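Local coordinates for protein NDP-rhamnosyltransferase (Saccharopolyspora spinosa, PDB 3TSA) that belongs to the GT-B clan of glycosyltransferases, two-lobed proteins in which each half is built around a parallel beta sheet flanked by helices, at residues A[302-307]-A[365-370]; A[228-233]-A[256-261]; A[221-226]-A[236-241]. All coordinates share one frame; numbering follows the deposited sequence.

Contact 1. Residues A[302-307]-A[365-370]; sequences ATRLGI and KLSDEI
A Schellman motif closes helix 296-304 where it packs against helix 358-371 in the second Rossmann-like lobe of this GT-B protein, and the capped end supplies one carbonyl, that of Arg304, to its neighbour. Thr303 presents its methyl: CG2, anti to the backbone N, lies 3.5 Å from Leu366 CB and 4.0 Å from Ile370 CD1. Its hydroxyl stays with its own surroundings, bonded to the Ala299 carbonyl one turn back and to Gln309 and Tyr321, while Thr303 O has Ser367 CB 3.3 Å away. Next comes Arg304, the last helical residue, whose carbonyl accepts the hydroxyl proton of Ser367 (OG to Arg304 O 2.7 Å). Here the two backbones are at their nearest, Arg304 CA lying 4.6 Å from Ser367 CA. The donor sits above the carbonyl plane, 42° out of it, and reaches there because Ser367 OG stands anti to its own backbone N. The Arg304 chain, bent at chi2 (60°), crosses Ile370 obliquely, CD lying 3.8 Å from Ile370 CG2. Gly306, at positive phi, turns the chain out of the helix while its N bonds back to Thr303 O; Ile307 N completes the motif by returning to Ala302 O at 2.9 Å.

Contact 2. Residues A[228-233]-A[256-261]; sequences MVLNAT and AVPPEH
In the second Rossmann-like lobe of the GT-B fold, helix 227-233 starts just beyond the carboxyl end of one strand and rests on the loop that leaves the end of the neighbouring strand 251-256. The centre of the contact is a CH-pi interaction between Leu230 and His261. Leu230 CB stands almost squarely over the imidazole, 3.6 Å from its centroid and 9° off the normal, and the two side chains run past each other in opposite directions. With CG anti to the carbonyl carbon, the leucine carries CD1 on past the ring toward its root, 3.8 Å from His261 CG. There the same methyl settles against the loop, 4.1 Å from both Val257 CB and Pro258 CD. Leu230, Val257 and His261 are all buried, and what meets here is aliphatic carbon against the ring face and the loop. A bond from His261 N to Pro258 O closes a turn that sets the histidine backbone, while Leu230 CB and Glu260 CG, on the two faces, sandwich the ring.

The outer side is looser. Glu260 folds back so that its CG lies against the opposite face of the imidazole, offset toward the rim, while its carboxylate makes a salt bridge with Arg227 at the start of the helix. Asn231, solvent-exposed, comes to the ring edge near its plane with the amide turned 56° from it. Its OD1 remains 4.4 Å from Glu260 OE2, yet stands 3.1 Å from His261 NE2.

Contact 3. Residues A[221-226]-A[236-241]; sequences VCICMG and APLLRA
The one flat group here, the Arg240 guanidinium, has Ala236 CB 3.5 Å above one face, displaced toward the rim; the end of the arginine leads away from the strand, touches Phe346 of helix 343-354, and makes a long, weak ion pair with Glu337. What joins the segments is apolar; they begin a beta-alpha-beta crossover in which strand 219-224 leads by way of the short helix 227-233 to helix 236-246, which lies against the sheet before the chain enters the adjacent parallel strand 251-256. Ile223, in the strand, and Met225, just beyond its end, both point at the helix.

Ile223 forks against it. Its CG2, anti to the backbone N, meets Leu238 CD1 at 3.8 Å, while CD1 on the other branch lies 3.9 Å from Ala241 CB. The small alanine lets the isoleucine come right up to the helix backbone, with CD1 3.5 Å from Ala241 O. Met225 reaches farther, its chain extended beyond CG (chi2 174°, chi3 -163°), so that the thioether lies along the first turn of the helix. There SD touches Pro237 CB at 4.1 Å. Every residue that touches across this contact is buried, and Ile291 of strand 289-292, on the other flank of strand 219-224, also packs on Ile223 and Ala241. At the tip of the methionine, CE ends 3.7 Å from Pro237 O.

In the fold
All three contacts belong to the lobe built on the six-stranded parallel sheet. Contacts 3 and 2 are interlocked along the chain, their segments alternating within one beta-alpha-beta passage; their centres lie 10 Å apart, and they touch where Ala256 N probably bonds to Ile223 O, between neighbouring strands, and where Val257 CG1 meets Leu238 CD1 at 3.4 Å. Contact 1 follows later in the sequence, 21 Å from contact 3 and 25 Å from contact 2, centre to centre, and touches neither. Contact 3 thus packs a helix on the sheet, contact 2 joins elements at its carboxyl end, where Met228 also touches Tyr11 of the other lobe, and contact 1 pairs two later helices.

Contact 1. Residues A[302-307]-A[365-370]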
loop_
_atom_site.group_PDB
_atom_site.type_symbol
_atom_site.label_atom_id
_atom_site.label_comp_id
_atom_site.label_asym_id
_atom_site.label_seq_id
_atom_site.Cartn_x
_atom_site.Cartn_y
_atom_site.Cartn_z
ATOM N N ALA A 302 -7.088 -14.291 -12.079
ATOM C CA ALA A 302 -7.223 -14.990 -13.333
ATOM C C ALA A 302 -8.561 -14.574 -14.021
ATOM O O ALA A 302 -8.549 -14.239 -15.224
ATOM C CB ALA A 302 -7.115 -16.516 -13.161
ATOM N N THR A 303 -9.656 -14.589 -13.266
ATOM C CA THR A 303 -11.011 -14.405 -13.860
ATOM C C THR A 303 -11.091 -12.953 -14.400
ATOM O O THR A 303 -11.487 -12.733 -15.565
ATOM C CB THR A 303 -12.065 -14.684 -12.811
ATOM O OG1 THR A 303 -11.989 -16.071 -12.565
ATOM C CG2 THR A 303 -13.472 -14.408 -13.381
ATOM N N ARG A 304 -10.586 -12.009 -13.610
ATOM C CA ARG A 304 -10.509 -10.578 -14.036
ATOM C C ARG A 304 -9.811 -10.385 -15.389
ATOM O O ARG A 304 -10.228 -9.564 -16.239
ATOM C CB ARG A 304 -9.888 -9.704 -12.903
ATOM C CG ARG A 304 -9.654 -8.266 -13.298
ATOM C CD ARG A 304 -10.913 -7.486 -13.718
ATOM N NE ARG A 304 -10.532 -6.137 -14.162
ATOM C CZ ARG A 304 -10.169 -5.820 -15.402
ATOM N NH1 ARG A 304 -10.149 -6.745 -16.373
ATOM N NH2 ARG A 304 -9.824 -4.553 -15.670
ATOM N N LEU A 305 -8.758 -11.175 -15.637
ATOM C CA LEU A 305 -7.936 -11.063 -16.797
ATOM C C LEU A 305 -8.411 -11.987 -17.961
ATOM O O LEU A 305 -7.748 -12.104 -19.001
ATOM C CB LEU A 305 -6.465 -11.315 -16.375
ATOM C CG LEU A 305 -5.752 -10.306 -15.479
ATOM C CD1 LEU A 305 -4.313 -10.812 -15.195
ATOM C CD2 LEU A 305 -5.801 -8.975 -16.233
ATOM N N GLY A 306 -9.494 -12.719 -17.745
ATOM C CA GLY A 306 -10.148 -13.587 -18.760
ATOM C C GLY A 306 -9.366 -14.900 -18.980
ATOM O O GLY A 306 -9.443 -15.478 -20.050
ATOM N N ILE A 307 -8.674 -15.381 -17.940
ATOM C CA ILE A 307 -7.802 -16.568 -18.037
ATOM C C ILE A 307 -8.535 -17.769 -17.384
ATOM O O ILE A 307 -8.889 -17.726 -16.211
ATOM C CB ILE A 307 -6.498 -16.340 -17.318
ATOM C CG1 ILE A 307 -5.733 -15.062 -17.756
ATOM C CG2 ILE A 307 -5.545 -17.581 -17.533
ATOM C CD1 ILE A 307 -5.533 -14.986 -19.237
ATOM N N LYS A 365 -16.533 -13.542 -20.242
ATOM C CA LYS A 365 -17.900 -13.207 -19.722
ATOM C C LYS A 365 -17.919 -12.902 -18.220
ATOM O O LYS A 365 -18.530 -11.934 -17.726
ATOM C CB LYS A 365 -18.952 -14.301 -20.128
ATOM C CG LYS A 365 -19.156 -14.324 -21.647
ATOM C CD LYS A 365 -19.894 -13.074 -22.113
ATOM C CE LYS A 365 -20.137 -13.111 -23.577
ATOM N NZ LYS A 365 -21.184 -12.139 -23.774
ATOM N N LEU A 366 -17.200 -13.723 -17.447
ATOM C CA LEU A 366 -17.110 -13.497 -16.024
ATOM C C LEU A 366 -16.339 -12.185 -15.740
ATOM O O LEU A 366 -16.685 -11.445 -14.811
ATOM C CB LEU A 366 -16.392 -14.684 -15.338
ATOM C CG LEU A 366 -17.199 -16.006 -15.407
ATOM C CD1 LEU A 366 -16.296 -17.185 -14.902
ATOM C CD2 LEU A 366 -18.376 -16.025 -14.493
ATOM N N SER A 367 -15.301 -11.936 -16.541
ATOM C CA SER A 367 -14.467 -10.757 -16.333
ATOM C C SER A 367 -15.405 -9.510 -16.530
ATOM O O SER A 367 -15.358 -8.471 -15.858
ATOM C CB SER A 367 -13.384 -10.733 -17.358
ATOM O OG SER A 367 -12.743 -9.527 -17.082
ATOM N N ASP A 368 -16.311 -9.632 -17.468
ATOM C CA ASP A 368 -17.298 -8.533 -17.704
ATOM C C ASP A 368 -18.261 -8.286 -16.522
ATOM O O ASP A 368 -18.683 -7.105 -16.334
ATOM C CB ASP A 368 -18.119 -8.786 -18.977
ATOM C CG ASP A 368 -17.302 -8.754 -20.271
ATOM O OD1 ASP A 368 -16.127 -8.329 -20.324
ATOM O OD2 ASP A 368 -17.864 -9.103 -21.320
ATOM N N GLU A 369 -18.608 -9.321 -15.763
ATOM C CA GLU A 369 -19.388 -9.139 -14.541
ATOM C C GLU A 369 -18.581 -8.335 -13.524
ATOM O O GLU A 369 -19.129 -7.466 -12.855
ATOM C CB GLU A 369 -19.766 -10.488 -13.934
ATOM C CG GLU A 369 -20.798 -11.244 -14.745
ATOM C CD GLU A 369 -21.224 -12.479 -13.949
ATOM O OE1 GLU A 369 -21.851 -12.325 -12.892
ATOM O OE2 GLU A 369 -20.876 -13.578 -14.404
ATOM N N ILE A 370 -17.282 -8.617 -13.431
ATOM C CA ILE A 370 -16.399 -7.883 -12.548
ATOM C C ILE A 370 -16.309 -6.411 -12.961
ATOM O O ILE A 370 -16.505 -5.515 -12.118
ATOM C CB ILE A 370 -14.991 -8.513 -12.486
ATOM C CG1 ILE A 370 -15.087 -9.907 -11.823
ATOM C CG2 ILE A 370 -14.061 -7.654 -11.644
ATOM C CD1 ILE A 370 -13.741 -10.716 -11.870
#

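Contact 2. Residues A[228-233]-A[256-261]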
loop_
_atom_site.group_PDB
_atom_site.type_symbol
_atom_site.label_atom_id
_atom_site.label_comp_id
_atom_site.label_asym_id
_atom_site.label_seq_id
_atom_site.Cartn_x
_atom_site.Cartn_y
_atom_site.Cartn_z
ATOM N N MET A 228 -1.266 -20.819 2.728
ATOM C CA MET A 228 -2.223 -21.482 3.673
ATOM C C MET A 228 -2.651 -22.827 3.112
ATOM O O MET A 228 -2.721 -23.772 3.869
ATOM C CB MET A 228 -3.487 -20.664 4.016
ATOM C CG MET A 228 -3.356 -19.414 4.854
ATOM S SD MET A 228 -2.742 -19.500 6.548
ATOM C CE MET A 228 -3.957 -20.634 7.305
ATOM N N VAL A 229 -2.970 -22.858 1.830
ATOM C CA VAL A 229 -3.389 -24.094 1.172
ATOM C C VAL A 229 -2.301 -25.170 1.279
ATOM O O VAL A 229 -2.600 -26.211 1.772
ATOM C CB VAL A 229 -3.828 -23.875 -0.284
ATOM C CG1 VAL A 229 -4.206 -25.245 -0.933
ATOM C CG2 VAL A 229 -5.077 -22.952 -0.319
ATOM N N LEU A 230 -1.060 -24.877 0.904
ATOM C CA LEU A 230 0.030 -25.883 0.940
ATOM C C LEU A 230 0.452 -26.287 2.333
ATOM O O LEU A 230 0.875 -27.432 2.544
ATOM C CB LEU A 230 1.256 -25.456 0.086
ATOM C CG LEU A 230 0.956 -25.222 -1.398
ATOM C CD1 LEU A 230 2.208 -24.604 -2.045
ATOM C CD2 LEU A 230 0.569 -26.610 -2.009
ATOM N N ASN A 231 0.381 -25.335 3.281
ATOM C CA ASN A 231 0.522 -25.683 4.705
ATOM C C ASN A 231 -0.484 -26.747 5.097
ATOM O O ASN A 231 -0.204 -27.636 5.895
ATOM C CB ASN A 231 0.406 -24.444 5.615
ATOM C CG ASN A 231 1.694 -23.618 5.599
ATOM O OD1 ASN A 231 2.670 -24.040 4.992
ATOM N ND2 ASN A 231 1.689 -22.434 6.255
ATOM N N ALA A 232 -1.683 -26.633 4.550
ATOM C CA ALA A 232 -2.748 -27.556 4.929
ATOM C C ALA A 232 -2.619 -28.911 4.196
ATOM O O ALA A 232 -2.799 -29.968 4.793
ATOM C CB ALA A 232 -4.142 -26.904 4.685
ATOM N N THR A 233 -2.360 -28.853 2.889
ATOM C CA THR A 233 -2.416 -30.002 1.994
ATOM C C THR A 233 -1.111 -30.846 1.960
ATOM O O THR A 233 -1.164 -32.028 1.624
ATOM C CB THR A 233 -2.707 -29.573 0.535
ATOM O OG1 THR A 233 -1.666 -28.706 0.048
ATOM C CG2 THR A 233 -4.116 -28.903 0.382
ATOM N N ALA A 256 4.310 -20.679 -9.267
ATOM C CA ALA A 256 4.231 -19.563 -8.312
ATOM C C ALA A 256 3.788 -20.106 -6.935
ATOM O O ALA A 256 2.576 -20.306 -6.712
ATOM C CB ALA A 256 3.260 -18.458 -8.830
ATOM N N VAL A 257 4.740 -20.428 -6.049
ATOM C CA VAL A 257 4.423 -20.935 -4.702
ATOM C C VAL A 257 5.302 -20.166 -3.730
ATOM O O VAL A 257 6.272 -19.568 -4.198
ATOM C CB VAL A 257 4.607 -22.462 -4.549
ATOM C CG1 VAL A 257 3.740 -23.186 -5.601
ATOM C CG2 VAL A 257 6.083 -22.860 -4.592
ATOM N N PRO A 258 4.971 -20.157 -2.419
ATOM C CA PRO A 258 5.729 -19.390 -1.419
ATOM C C PRO A 258 7.135 -19.907 -1.309
ATOM O O PRO A 258 7.354 -21.107 -1.535
ATOM C CB PRO A 258 4.996 -19.735 -0.112
ATOM C CG PRO A 258 3.583 -19.943 -0.586
ATOM C CD PRO A 258 3.789 -20.783 -1.794
ATOM N N PRO A 259 8.082 -19.053 -0.895
ATOM C CA PRO A 259 9.481 -19.443 -0.806
ATOM C C PRO A 259 9.719 -20.781 -0.074
ATOM O O PRO A 259 10.460 -21.654 -0.595
ATOM C CB PRO A 259 10.121 -18.293 0.002
ATOM C CG PRO A 259 9.243 -17.126 -0.184
ATOM C CD PRO A 259 7.831 -17.681 -0.399
ATOM N N GLU A 260 9.097 -20.972 1.092
ATOM C CA GLU A 260 9.352 -22.246 1.848
ATOM C C GLU A 260 8.801 -23.522 1.188
ATOM O O GLU A 260 9.209 -24.632 1.530
ATOM C CB GLU A 260 8.909 -22.151 3.303
ATOM C CG GLU A 260 7.406 -22.233 3.505
ATOM C CD GLU A 260 6.669 -20.910 3.237
ATOM O OE1 GLU A 260 7.261 -19.862 2.810
ATOM O OE2 GLU A 260 5.447 -20.951 3.455
ATOM N N HIS A 261 7.903 -23.368 0.215
ATOM C CA HIS A 261 7.393 -24.526 -0.522
ATOM C C HIS A 261 8.151 -24.847 -1.819
ATOM O O HIS A 261 7.801 -25.799 -2.514
ATOM C CB HIS A 261 5.876 -24.383 -0.782
ATOM C CG HIS A 261 5.055 -24.268 0.471
ATOM N ND1 HIS A 261 4.833 -25.333 1.316
ATOM C CD2 HIS A 261 4.348 -23.227 0.984
ATOM C CE1 HIS A 261 4.084 -24.935 2.335
ATOM N NE2 HIS A 261 3.764 -23.669 2.152
#

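Contact 3. Residues A[221-226]-A[236-241]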
loop_
_atom_site.group_PDB
_atom_site.type_symbol
_atom_site.label_atom_id
_atom_site.label_comp_id
_atom_site.label_asym_id
_atom_site.label_seq_id
_atom_site.Cartn_x
_atom_site.Cartn_y
_atom_site.Cartn_z
ATOM N N VAL A 221 1.334 -22.158 -18.857
ATOM C CA VAL A 221 0.382 -22.559 -17.848
ATOM C C VAL A 221 0.982 -22.114 -16.527
ATOM O O VAL A 221 2.112 -22.506 -16.188
ATOM C CB VAL A 221 0.285 -24.107 -17.878
ATOM C CG1 VAL A 221 -0.523 -24.686 -16.647
ATOM C CG2 VAL A 221 -0.374 -24.539 -19.195
ATOM N N CYS A 222 0.249 -21.310 -15.729
ATOM C CA CYS A 222 0.751 -20.952 -14.410
ATOM C C CYS A 222 0.142 -21.878 -13.331
ATOM O O CYS A 222 -1.094 -22.004 -13.279
ATOM C CB CYS A 222 0.427 -19.485 -14.095
ATOM S SG CYS A 222 0.818 -18.925 -12.405
ATOM N N ILE A 223 0.955 -22.362 -12.403
ATOM C CA ILE A 223 0.507 -23.137 -11.255
ATOM C C ILE A 223 0.768 -22.250 -10.074
ATOM O O ILE A 223 1.924 -21.867 -9.817
ATOM C CB ILE A 223 1.294 -24.487 -11.119
ATOM C CG1 ILE A 223 1.021 -25.356 -12.331
ATOM C CG2 ILE A 223 0.941 -25.143 -9.760
ATOM C CD1 ILE A 223 2.083 -26.536 -12.381
ATOM N N CYS A 224 -0.323 -21.867 -9.382
ATOM C CA CYS A 224 -0.240 -20.887 -8.308
ATOM C C CYS A 224 -1.080 -21.389 -7.128
ATOM O O CYS A 224 -2.340 -21.601 -7.255
ATOM C CB CYS A 224 -0.741 -19.567 -8.827
ATOM S SG CYS A 224 -0.515 -18.296 -7.505
ATOM N N MET A 225 -0.357 -21.730 -6.060
ATOM C CA MET A 225 -0.929 -22.241 -4.798
ATOM C C MET A 225 -0.289 -21.452 -3.638
ATOM O O MET A 225 0.938 -21.258 -3.641
ATOM C CB MET A 225 -0.712 -23.760 -4.670
ATOM C CG MET A 225 -1.606 -24.427 -5.662
ATOM S SD MET A 225 -1.293 -26.153 -5.713
ATOM C CE MET A 225 -2.093 -26.577 -7.282
ATOM N N GLY A 226 -1.115 -20.944 -2.718
ATOM C CA GLY A 226 -0.607 -20.138 -1.583
ATOM C C GLY A 226 -0.097 -20.910 -0.358
ATOM O O GLY A 226 -0.179 -22.144 -0.277
ATOM N N ALA A 236 1.120 -32.602 -2.207
ATOM C CA ALA A 236 0.408 -33.375 -3.249
ATOM C C ALA A 236 -0.240 -32.567 -4.378
ATOM O O ALA A 236 -0.000 -32.916 -5.519
ATOM C CB ALA A 236 -0.622 -34.384 -2.656
ATOM N N PRO A 237 -1.001 -31.490 -4.098
ATOM C CA PRO A 237 -1.657 -30.759 -5.218
ATOM C C PRO A 237 -0.642 -30.044 -6.144
ATOM O O PRO A 237 -0.787 -30.077 -7.386
ATOM C CB PRO A 237 -2.649 -29.833 -4.523
ATOM C CG PRO A 237 -2.070 -29.614 -3.198
ATOM C CD PRO A 237 -1.429 -30.944 -2.794
ATOM N N LEU A 238 0.479 -29.633 -5.557
ATOM C CA LEU A 238 1.551 -28.991 -6.325
ATOM C C LEU A 238 2.240 -30.043 -7.179
ATOM O O LEU A 238 2.447 -29.842 -8.381
ATOM C CB LEU A 238 2.563 -28.331 -5.404
ATOM C CG LEU A 238 3.693 -27.484 -6.011
ATOM C CD1 LEU A 238 3.158 -26.303 -6.875
ATOM C CD2 LEU A 238 4.678 -27.008 -4.906
ATOM N N LEU A 239 2.565 -31.184 -6.584
ATOM C CA LEU A 239 3.305 -32.191 -7.363
ATOM C C LEU A 239 2.403 -32.654 -8.486
ATOM O O LEU A 239 2.886 -32.902 -9.631
ATOM C CB LEU A 239 3.620 -33.377 -6.428
ATOM C CG LEU A 239 4.668 -33.035 -5.366
ATOM C CD1 LEU A 239 4.868 -34.204 -4.331
ATOM C CD2 LEU A 239 5.992 -32.606 -6.070
ATOM N N ARG A 240 1.109 -32.840 -8.159
ATOM C CA ARG A 240 0.158 -33.347 -9.155
ATOM C C ARG A 240 0.049 -32.388 -10.299
ATOM O O ARG A 240 0.052 -32.814 -11.442
ATOM C CB ARG A 240 -1.239 -33.603 -8.575
ATOM C CG ARG A 240 -1.286 -34.878 -7.717
ATOM C CD ARG A 240 -2.390 -34.898 -6.649
ATOM N NE ARG A 240 -2.320 -36.165 -5.854
ATOM C CZ ARG A 240 -2.969 -36.383 -4.699
ATOM N NH1 ARG A 240 -3.658 -35.449 -4.102
ATOM N NH2 ARG A 240 -2.794 -37.554 -4.082
ATOM N N ALA A 241 -0.035 -31.095 -10.022
ATOM C CA ALA A 241 -0.178 -30.110 -11.119
ATOM C C ALA A 241 1.077 -29.984 -11.944
ATOM O O ALA A 241 0.998 -29.820 -13.154
ATOM C CB ALA A 241 -0.549 -28.683 -10.528
#